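Long-range contacts in conserved hypothetical protein (Caulobacter vibrioides, PDB 1XFJ), which probably acts as a purine nucleoside phosphorylase of the YfiH/LACC1 family, splitting inosine and methylthioadenosine with phosphate and deaminating adenosine: residues Gly34-Leu39 with Asp247-Arg252; Gly168-Glu173 with Gly226-Ala231. All coordinates share one frame; numbering follows the deposited sequence.

Contact 1 of 2, residues Gly34-Leu39 with Asp247-Arg252; sequences GIYDSL and DGDYGR
Tyr36 and Gly251 mark the closest backbone approach, 4.7 Å between their CA atoms, and the two chain pieces run in nearly the same direction, 8° apart from end to end. No direct backbone hydrogen bond joins them there. One water fills in, donating to Ile35 O and accepting from Gly251 N. The main direct link is a side-chain bond of 2.6 Å from Tyr36 OH to Asp249 OD2. The hydroxyl uses the anti lone pair of that oxygen. The two side chains cross at about a right angle, and ring and carboxylate planes are 65° apart. Asp249 CG lies anti to its backbone N (chi1 -168°), on the side of the phenol. On the syn side of Asp249 OD1, Arg252 NH2 closes a salt bridge of 3.0 Å, and OD1 lies in the guanidinium plane. Arg252 NE also reaches Tyr250 O, at 2.9 Å from above the carbonyl plane. The buried Asp249 carboxylate is thus gripped at both oxygens, and Gln46 N adds a second donor to OD2. The nearby Arg252 would be expected to favour the ionised form of Asp249. Ile35 CG1 sits over the centre of its neighbour's ring, 3.6 Å above the plane of Tyr36. Its CD1 reaches on to Asp249 O at 3.7 Å, while CG2 rests against the carboxylate of Asp247. The contact joins two loops beside the start of strand 253-259 of the five-stranded sheet, through a carboxylate that takes the other loop's phenol on its anti side and its own loop's arginine on its syn side.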
ATOM      1  N   GLY A  34      18.965  11.415  -7.189  1.00  7.62           N
ATOM      2  CA  GLY A  34      18.037  12.420  -7.674  1.00  8.04           C
ATOM      3  C   GLY A  34      16.650  12.365  -7.070  1.00  8.04           C
ATOM      4  O   GLY A  34      16.487  12.263  -5.852  1.00  7.51           O
ATOM      5  N   ILE A  35      15.640  12.443  -7.928  1.00  6.84           N
ATOM      6  CA  ILE A  35      14.259  12.407  -7.468  1.00  7.11           C
ATOM      7  C   ILE A  35      13.923  11.075  -6.807  1.00  5.45           C
ATOM      8  O   ILE A  35      12.962  10.976  -6.046  1.00  6.21           O
ATOM      9  CB  ILE A  35      13.271  12.644  -8.634  1.00  8.23           C
ATOM     10  CG1 ILE A  35      13.447  11.562  -9.700  1.00  7.40           C
ATOM     11  CG2 ILE A  35      13.502  14.021  -9.237  1.00  8.67           C
ATOM     12  CD1 ILE A  35      12.377  11.590 -10.777  1.00  9.79           C
ATOM     13  N   TYR A  36      14.726  10.053  -7.089  1.00  4.63           N
ATOM     14  CA  TYR A  36      14.495   8.723  -6.530  1.00  4.33           C
ATOM     15  C   TYR A  36      15.264   8.526  -5.227  1.00  4.88           C
ATOM     16  O   TYR A  36      15.199   7.454  -4.615  1.00  3.85           O
ATOM     17  CB  TYR A  36      14.941   7.656  -7.533  1.00  3.31           C
ATOM     18  CG  TYR A  36      14.342   7.827  -8.911  1.00  3.19           C
ATOM     19  CD1 TYR A  36      12.986   7.606  -9.134  1.00  3.06           C
ATOM     20  CD2 TYR A  36      15.131   8.228  -9.988  1.00  3.18           C
ATOM     21  CE1 TYR A  36      12.426   7.783 -10.399  1.00  3.99           C
ATOM     22  CE2 TYR A  36      14.587   8.407 -11.253  1.00  4.47           C
ATOM     23  CZ  TYR A  36      13.235   8.186 -11.454  1.00  4.89           C
ATOM     24  OH  TYR A  36      12.702   8.379 -12.708  1.00  4.97           O
ATOM     25  N   ASP A  37      15.968   9.573  -4.807  1.00  6.37           N
ATOM     26  CA  ASP A  37      16.811   9.555  -3.611  1.00 10.55           C
ATOM     27  C   ASP A  37      16.617   8.416  -2.617  1.00 15.29           C
ATOM     28  O   ASP A  37      15.719   8.423  -1.781  1.00 15.44           O
ATOM     29  CB  ASP A  37      16.739  10.910  -2.896  1.00 10.50           C
ATOM     30  CG  ASP A  37      17.608  10.965  -1.642  1.00 13.64           C
ATOM     31  OD1 ASP A  37      18.623  10.237  -1.567  1.00 10.46           O
ATOM     32  OD2 ASP A  37      17.281  11.752  -0.728  1.00 15.74           O
ATOM     33  N   SER A  38      17.457   7.373  -2.763  1.00 14.94           N
ATOM     34  CA  SER A  38      17.621   6.243  -1.857  1.00 12.20           C
ATOM     35  C   SER A  38      16.685   5.097  -2.223  1.00  8.00           C
ATOM     36  O   SER A  38      16.924   4.296  -3.130  1.00  9.00           O
ATOM     37  CB  SER A  38      17.387   6.680  -0.410  1.00 13.14           C
ATOM     38  OG  SER A  38      18.318   6.069   0.466  1.00 20.00           O
ATOM     39  N   LEU A  39      15.657   4.840  -1.357  1.00  7.65           N
ATOM     40  CA  LEU A  39      14.847   3.622  -1.451  1.00  3.01           C
ATOM     41  C   LEU A  39      13.674   3.484  -2.415  1.00  4.01           C
ATOM     42  O   LEU A  39      12.541   3.230  -1.998  1.00  4.56           O
ATOM     43  CB  LEU A  39      14.387   3.236  -0.045  1.00  3.74           C
ATOM     44  CG  LEU A  39      14.222   1.738   0.223  1.00  3.10           C
ATOM     45  CD1 LEU A  39      15.570   1.037   0.093  1.00  5.87           C
ATOM     46  CD2 LEU A  39      13.659   1.540   1.623  1.00  3.68           C
ATOM     47  N   ASP A 247       8.064  16.985 -12.058  1.00 15.14           N
ATOM     48  CA  ASP A 247       8.988  15.874 -12.236  1.00 16.17           C
ATOM     49  C   ASP A 247       8.206  14.926 -13.139  1.00 15.26           C
ATOM     50  O   ASP A 247       6.990  14.795 -12.999  1.00 17.22           O
ATOM     51  CB  ASP A 247       9.307  15.173 -10.909  1.00 16.48           C
ATOM     52  CG  ASP A 247       9.970  16.092  -9.897  1.00 19.51           C
ATOM     53  OD1 ASP A 247      10.772  16.960 -10.300  1.00 18.72           O
ATOM     54  OD2 ASP A 247       9.699  15.931  -8.686  1.00 21.85           O
ATOM     55  N   GLY A 248       8.892  14.279 -14.071  1.00 14.80           N
ATOM     56  CA  GLY A 248       8.206  13.377 -14.975  1.00 12.17           C
ATOM     57  C   GLY A 248       8.072  11.973 -14.427  1.00 11.19           C
ATOM     58  O   GLY A 248       7.646  11.065 -15.136  1.00  9.94           O
ATOM     59  N   ASP A 249       8.429  11.795 -13.161  1.00  9.17           N
ATOM     60  CA  ASP A 249       8.354  10.484 -12.526  1.00  8.59           C
ATOM     61  C   ASP A 249       8.547  10.663 -11.026  1.00  7.50           C
ATOM     62  O   ASP A 249       8.732  11.780 -10.547  1.00  6.98           O
ATOM     63  CB  ASP A 249       9.443   9.574 -13.109  1.00  7.43           C
ATOM     64  CG  ASP A 249       9.267   8.116 -12.725  1.00  9.32           C
ATOM     65  OD1 ASP A 249       8.117   7.676 -12.515  1.00  8.18           O
ATOM     66  OD2 ASP A 249      10.287   7.399 -12.657  1.00 10.39           O
ATOM     67  N   TYR A 250       8.506   9.564 -10.284  1.00  7.06           N
ATOM     68  CA  TYR A 250       8.676   9.629  -8.839  1.00  7.14           C
ATOM     69  C   TYR A 250       9.084   8.273  -8.290  1.00  6.83           C
ATOM     70  O   TYR A 250       8.864   7.245  -8.929  1.00  7.13           O
ATOM     71  CB  TYR A 250       7.370  10.081  -8.181  1.00  6.57           C
ATOM     72  CG  TYR A 250       6.149   9.395  -8.751  1.00  9.48           C
ATOM     73  CD1 TYR A 250       5.712   8.167  -8.258  1.00  9.45           C
ATOM     74  CD2 TYR A 250       5.466   9.952  -9.831  1.00 10.16           C
ATOM     75  CE1 TYR A 250       4.621   7.505  -8.835  1.00 11.58           C
ATOM     76  CE2 TYR A 250       4.385   9.304 -10.411  1.00 12.05           C
ATOM     77  CZ  TYR A 250       3.966   8.085  -9.914  1.00 12.68           C
ATOM     78  OH  TYR A 250       2.900   7.453 -10.512  1.00 15.56           O
ATOM     79  N   GLY A 251       9.693   8.286  -7.110  1.00  6.63           N
ATOM     80  CA  GLY A 251      10.108   7.048  -6.482  1.00  5.62           C
ATOM     81  C   GLY A 251       8.882   6.358  -5.916  1.00  5.40           C
ATOM     82  O   GLY A 251       7.854   7.005  -5.700  1.00  5.08           O
ATOM     83  N   ARG A 252       8.987   5.052  -5.685  1.00  3.70           N
ATOM     84  CA  ARG A 252       7.878   4.272  -5.147  1.00  5.37           C
ATOM     85  C   ARG A 252       8.256   3.668  -3.797  1.00  4.86           C
ATOM     86  O   ARG A 252       9.346   3.116  -3.636  1.00  4.11           O
ATOM     87  CB  ARG A 252       7.494   3.140  -6.112  1.00  7.46           C
ATOM     88  CG  ARG A 252       7.513   3.526  -7.589  1.00  9.51           C
ATOM     89  CD  ARG A 252       6.625   4.725  -7.878  1.00 11.78           C
ATOM     90  NE  ARG A 252       6.855   5.240  -9.226  1.00 11.73           N
ATOM     91  CZ  ARG A 252       6.502   4.609 -10.341  1.00 12.77           C
ATOM     92  NH1 ARG A 252       5.891   3.432 -10.275  1.00 11.55           N
ATOM     93  NH2 ARG A 252       6.776   5.147 -11.522  1.00 12.63           N
TER
HETATM   94  O   HOH W   1      10.260  11.143  -6.276  1.00  5.93           O

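Contact 2 of 2, residues Gly168-Glu173 with Gly226-Ala231; sequences GPKSYE and GRDTRA. With ACT (acetate ion), chain B.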
ATOM      1  N   GLY A 168      -2.594  12.395   2.616  1.00  4.81           N
ATOM      2  CA  GLY A 168      -3.572  12.721   3.639  1.00  5.52           C
ATOM      3  C   GLY A 168      -4.726  13.624   3.252  1.00  5.60           C
ATOM      4  O   GLY A 168      -4.691  14.283   2.215  1.00  4.38           O
ATOM      5  N   PRO A 169      -5.773  13.677   4.090  1.00  7.49           N
ATOM      6  CA  PRO A 169      -6.962  14.502   3.852  1.00  6.94           C
ATOM      7  C   PRO A 169      -6.675  15.994   3.733  1.00  8.95           C
ATOM      8  O   PRO A 169      -7.501  16.750   3.223  1.00 10.42           O
ATOM      9  CB  PRO A 169      -7.859  14.172   5.043  1.00  8.61           C
ATOM     10  CG  PRO A 169      -6.882  13.801   6.115  1.00  7.62           C
ATOM     11  CD  PRO A 169      -5.899  12.942   5.359  1.00  8.02           C
ATOM     12  N   LYS A 170      -5.509  16.423   4.204  1.00  9.19           N
ATOM     13  CA  LYS A 170      -5.152  17.834   4.111  1.00  9.13           C
ATOM     14  C   LYS A 170      -4.361  18.070   2.829  1.00  9.02           C
ATOM     15  O   LYS A 170      -4.090  19.213   2.455  1.00  7.21           O
ATOM     16  CB  LYS A 170      -4.300  18.254   5.314  1.00 11.94           C
ATOM     17  CG  LYS A 170      -2.906  17.638   5.347  1.00 15.35           C
ATOM     18  CD  LYS A 170      -2.150  18.043   6.607  1.00 18.05           C
ATOM     19  CE  LYS A 170      -0.759  17.428   6.660  1.00 20.06           C
ATOM     20  NZ  LYS A 170       0.118  17.953   5.580  1.00 22.10           N
ATOM     21  N   SER A 171      -4.008  16.980   2.152  1.00  6.63           N
ATOM     22  CA  SER A 171      -3.204  17.059   0.937  1.00  5.79           C
ATOM     23  C   SER A 171      -3.862  16.600  -0.362  1.00  6.53           C
ATOM     24  O   SER A 171      -3.450  17.017  -1.446  1.00  5.46           O
ATOM     25  CB  SER A 171      -1.921  16.242   1.133  1.00  5.85           C
ATOM     26  OG  SER A 171      -1.123  16.767   2.182  1.00  4.48           O
ATOM     27  N   TYR A 172      -4.873  15.746  -0.256  1.00  6.68           N
ATOM     28  CA  TYR A 172      -5.527  15.185  -1.437  1.00  6.18           C
ATOM     29  C   TYR A 172      -6.635  16.034  -2.066  1.00  7.23           C
ATOM     30  O   TYR A 172      -7.816  15.840  -1.780  1.00  6.61           O
ATOM     31  CB  TYR A 172      -6.074  13.797  -1.088  1.00  6.13           C
ATOM     32  CG  TYR A 172      -6.255  12.864  -2.270  1.00  7.32           C
ATOM     33  CD1 TYR A 172      -6.011  13.295  -3.574  1.00  7.53           C
ATOM     34  CD2 TYR A 172      -6.692  11.552  -2.081  1.00  6.87           C
ATOM     35  CE1 TYR A 172      -6.202  12.446  -4.661  1.00  8.01           C
ATOM     36  CE2 TYR A 172      -6.883  10.693  -3.162  1.00  5.92           C
ATOM     37  CZ  TYR A 172      -6.641  11.149  -4.445  1.00  7.34           C
ATOM     38  OH  TYR A 172      -6.858  10.318  -5.514  1.00  8.25           O
ATOM     39  N   GLU A 173      -6.248  16.961  -2.937  1.00  6.35           N
ATOM     40  CA  GLU A 173      -7.218  17.820  -3.610  1.00  6.67           C
ATOM     41  C   GLU A 173      -7.791  17.111  -4.835  1.00  6.20           C
ATOM     42  O   GLU A 173      -7.049  16.495  -5.605  1.00  5.95           O
ATOM     43  CB  GLU A 173      -6.554  19.128  -4.050  1.00  9.49           C
ATOM     44  CG  GLU A 173      -7.512  20.088  -4.738  1.00 12.19           C
ATOM     45  CD  GLU A 173      -6.840  21.366  -5.187  1.00 15.58           C
ATOM     46  OE1 GLU A 173      -6.157  21.350  -6.234  1.00 16.38           O
ATOM     47  OE2 GLU A 173      -6.987  22.388  -4.485  1.00 16.60           O
ATOM     48  N   GLY A 226      -1.356   7.253  10.057  1.00  6.08           N
ATOM     49  CA  GLY A 226      -1.371   8.704  10.100  1.00  6.62           C
ATOM     50  C   GLY A 226      -0.143   9.446   9.602  1.00  7.69           C
ATOM     51  O   GLY A 226       0.261  10.444  10.202  1.00  8.96           O
ATOM     52  N   ARG A 227       0.456   8.967   8.519  1.00  5.55           N
ATOM     53  CA  ARG A 227       1.621   9.629   7.938  1.00  5.58           C
ATOM     54  C   ARG A 227       1.216  10.083   6.534  1.00  4.99           C
ATOM     55  O   ARG A 227       0.681   9.293   5.752  1.00  6.12           O
ATOM     56  CB  ARG A 227       2.820   8.671   7.880  1.00  5.74           C
ATOM     57  CG  ARG A 227       3.308   8.197   9.253  1.00  6.04           C
ATOM     58  CD  ARG A 227       3.768   9.369  10.118  1.00  5.17           C
ATOM     59  NE  ARG A 227       4.998   9.974   9.611  1.00  5.64           N
ATOM     60  CZ  ARG A 227       6.221   9.501   9.840  1.00  7.13           C
ATOM     61  NH1 ARG A 227       6.391   8.411  10.576  1.00  6.23           N
ATOM     62  NH2 ARG A 227       7.276  10.115   9.322  1.00  7.36           N
ATOM     63  N   ASP A 228       1.463  11.357   6.230  1.00  4.90           N
ATOM     64  CA  ASP A 228       1.094  11.965   4.946  1.00  5.60           C
ATOM     65  C   ASP A 228       2.278  12.000   3.977  1.00  6.07           C
ATOM     66  O   ASP A 228       3.215  12.774   4.159  1.00  6.34           O
ATOM     67  CB  ASP A 228       0.599  13.393   5.199  1.00  6.35           C
ATOM     68  CG  ASP A 228      -0.096  14.006   3.998  1.00  6.85           C
ATOM     69  OD1 ASP A 228       0.225  13.639   2.853  1.00  6.98           O
ATOM     70  OD2 ASP A 228      -0.962  14.881   4.210  1.00  7.77           O
ATOM     71  N   THR A 229       2.218  11.176   2.937  1.00  4.81           N
ATOM     72  CA  THR A 229       3.296  11.103   1.953  1.00  4.85           C
ATOM     73  C   THR A 229       3.606  12.435   1.274  1.00  5.64           C
ATOM     74  O   THR A 229       4.770  12.798   1.097  1.00  6.10           O
ATOM     75  CB  THR A 229       2.965  10.073   0.858  1.00  4.86           C
ATOM     76  OG1 THR A 229       1.662  10.347   0.327  1.00  3.66           O
ATOM     77  CG2 THR A 229       2.994   8.663   1.429  1.00  3.11           C
ATOM     78  N   ARG A 230       2.562  13.161   0.892  1.00  5.22           N
ATOM     79  CA  ARG A 230       2.738  14.439   0.214  1.00  6.09           C
ATOM     80  C   ARG A 230       3.347  15.508   1.109  1.00  6.95           C
ATOM     81  O   ARG A 230       4.183  16.300   0.668  1.00  7.45           O
ATOM     82  CB  ARG A 230       1.390  14.929  -0.326  1.00  6.95           C
ATOM     83  CG  ARG A 230       1.450  16.238  -1.109  1.00 10.21           C
ATOM     84  CD  ARG A 230       1.277  17.448  -0.204  1.00 12.59           C
ATOM     85  NE  ARG A 230       1.262  18.702  -0.955  1.00 17.18           N
ATOM     86  CZ  ARG A 230       2.350  19.329  -1.395  1.00 18.99           C
ATOM     87  NH1 ARG A 230       3.555  18.825  -1.158  1.00 20.04           N
ATOM     88  NH2 ARG A 230       2.233  20.461  -2.075  1.00 20.66           N
ATOM     89  N   ALA A 231       2.930  15.520   2.368  1.00  6.69           N
ATOM     90  CA  ALA A 231       3.403  16.513   3.322  1.00  8.09           C
ATOM     91  C   ALA A 231       4.803  16.276   3.880  1.00  8.41           C
ATOM     92  O   ALA A 231       5.523  17.234   4.155  1.00  9.80           O
ATOM     93  CB  ALA A 231       2.410  16.627   4.468  1.00  7.71           C
TER
HETATM   94  C   ACT B 272       9.754   7.244  10.765  1.00 21.44           C
HETATM   95  O   ACT B 272       9.661   8.496  10.800  1.00 20.06           O
HETATM   96  OXT ACT B 272       9.040   6.373  11.363  1.00 19.40           O
HETATM   97  CH3 ACT B 272      10.862   6.684   9.897  1.00 21.61           C
HETATM   98  O   HOH W   2      -1.474  18.971  -1.965  1.00 15.73           O
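The Asp228 carboxylate points into the turn formed by Gly168-Ser171 and takes a bond at each oxygen. Gly168 N donates to Asp228 OD1 at 3.1 Å, nearly straight at 167°, but comes from above the carboxylate plane, 68° out of it. Ser171 OG donates to Asp228 OD2 at 2.8 Å. It arrives on the syn side and closer to the plane. Asp228 CG is anti to its backbone N (chi1 -167°), which sets CG on the side of Gly168 and Ser171. On its own side of the contact, OD1 also receives weak bonds from Arg230 N and Ala231 N, where the chain takes up helical angles. The aliphatic part of Lys170 crosses the carboxylate obliquely, with CG 3.6 Å from Asp228 OD2. Lys170 NZ forms a long salt bridge to the same oxygen, although the place of this amine is less sure. Ser171 also packs against Arg230, whose CD lies 3.5 Å from Ser171 OG. A water then links Arg230 NE to Ser171 O. Gly168 O accepts from both Ser171 N and Tyr172 N, which holds the turn closed. Away from the turn, Arg227 NH2 binds an acetate ion, probably from the crystallisation liquor, at 3.2 Å from its O atom. Trp235 makes a cation-pi contact with Arg227, and Glu232 forms a salt bridge to it. The contact joins the loops before strand 173-175 and after strand 221-224. Its motif is a type I beta turn, Gly168-Ser171, whose first NH and last hydroxyl hold the Asp228 carboxylate.

Both contacts join loop to loop and are partly buried, and each centres on an aspartate bonded at both carboxylate oxygens. Contact 2 lies between the two halves of contact 1 in sequence, but their centres are 18 Å apart and they do not touch. Helix 239-244 is their common neighbour. Contact 1 stands beside the five-stranded sheet, through strand 253-259. Contact 2 follows strands 160-163 and 221-224 of the six-stranded sheet. In contact 1 a phenol and an arginine hold the carboxylate, and an isoleucine adds apolar packing. In contact 2 a glycine NH and a serine hydroxyl do so, with weak help from the NH groups after the aspartate and an exposed lysine alongside.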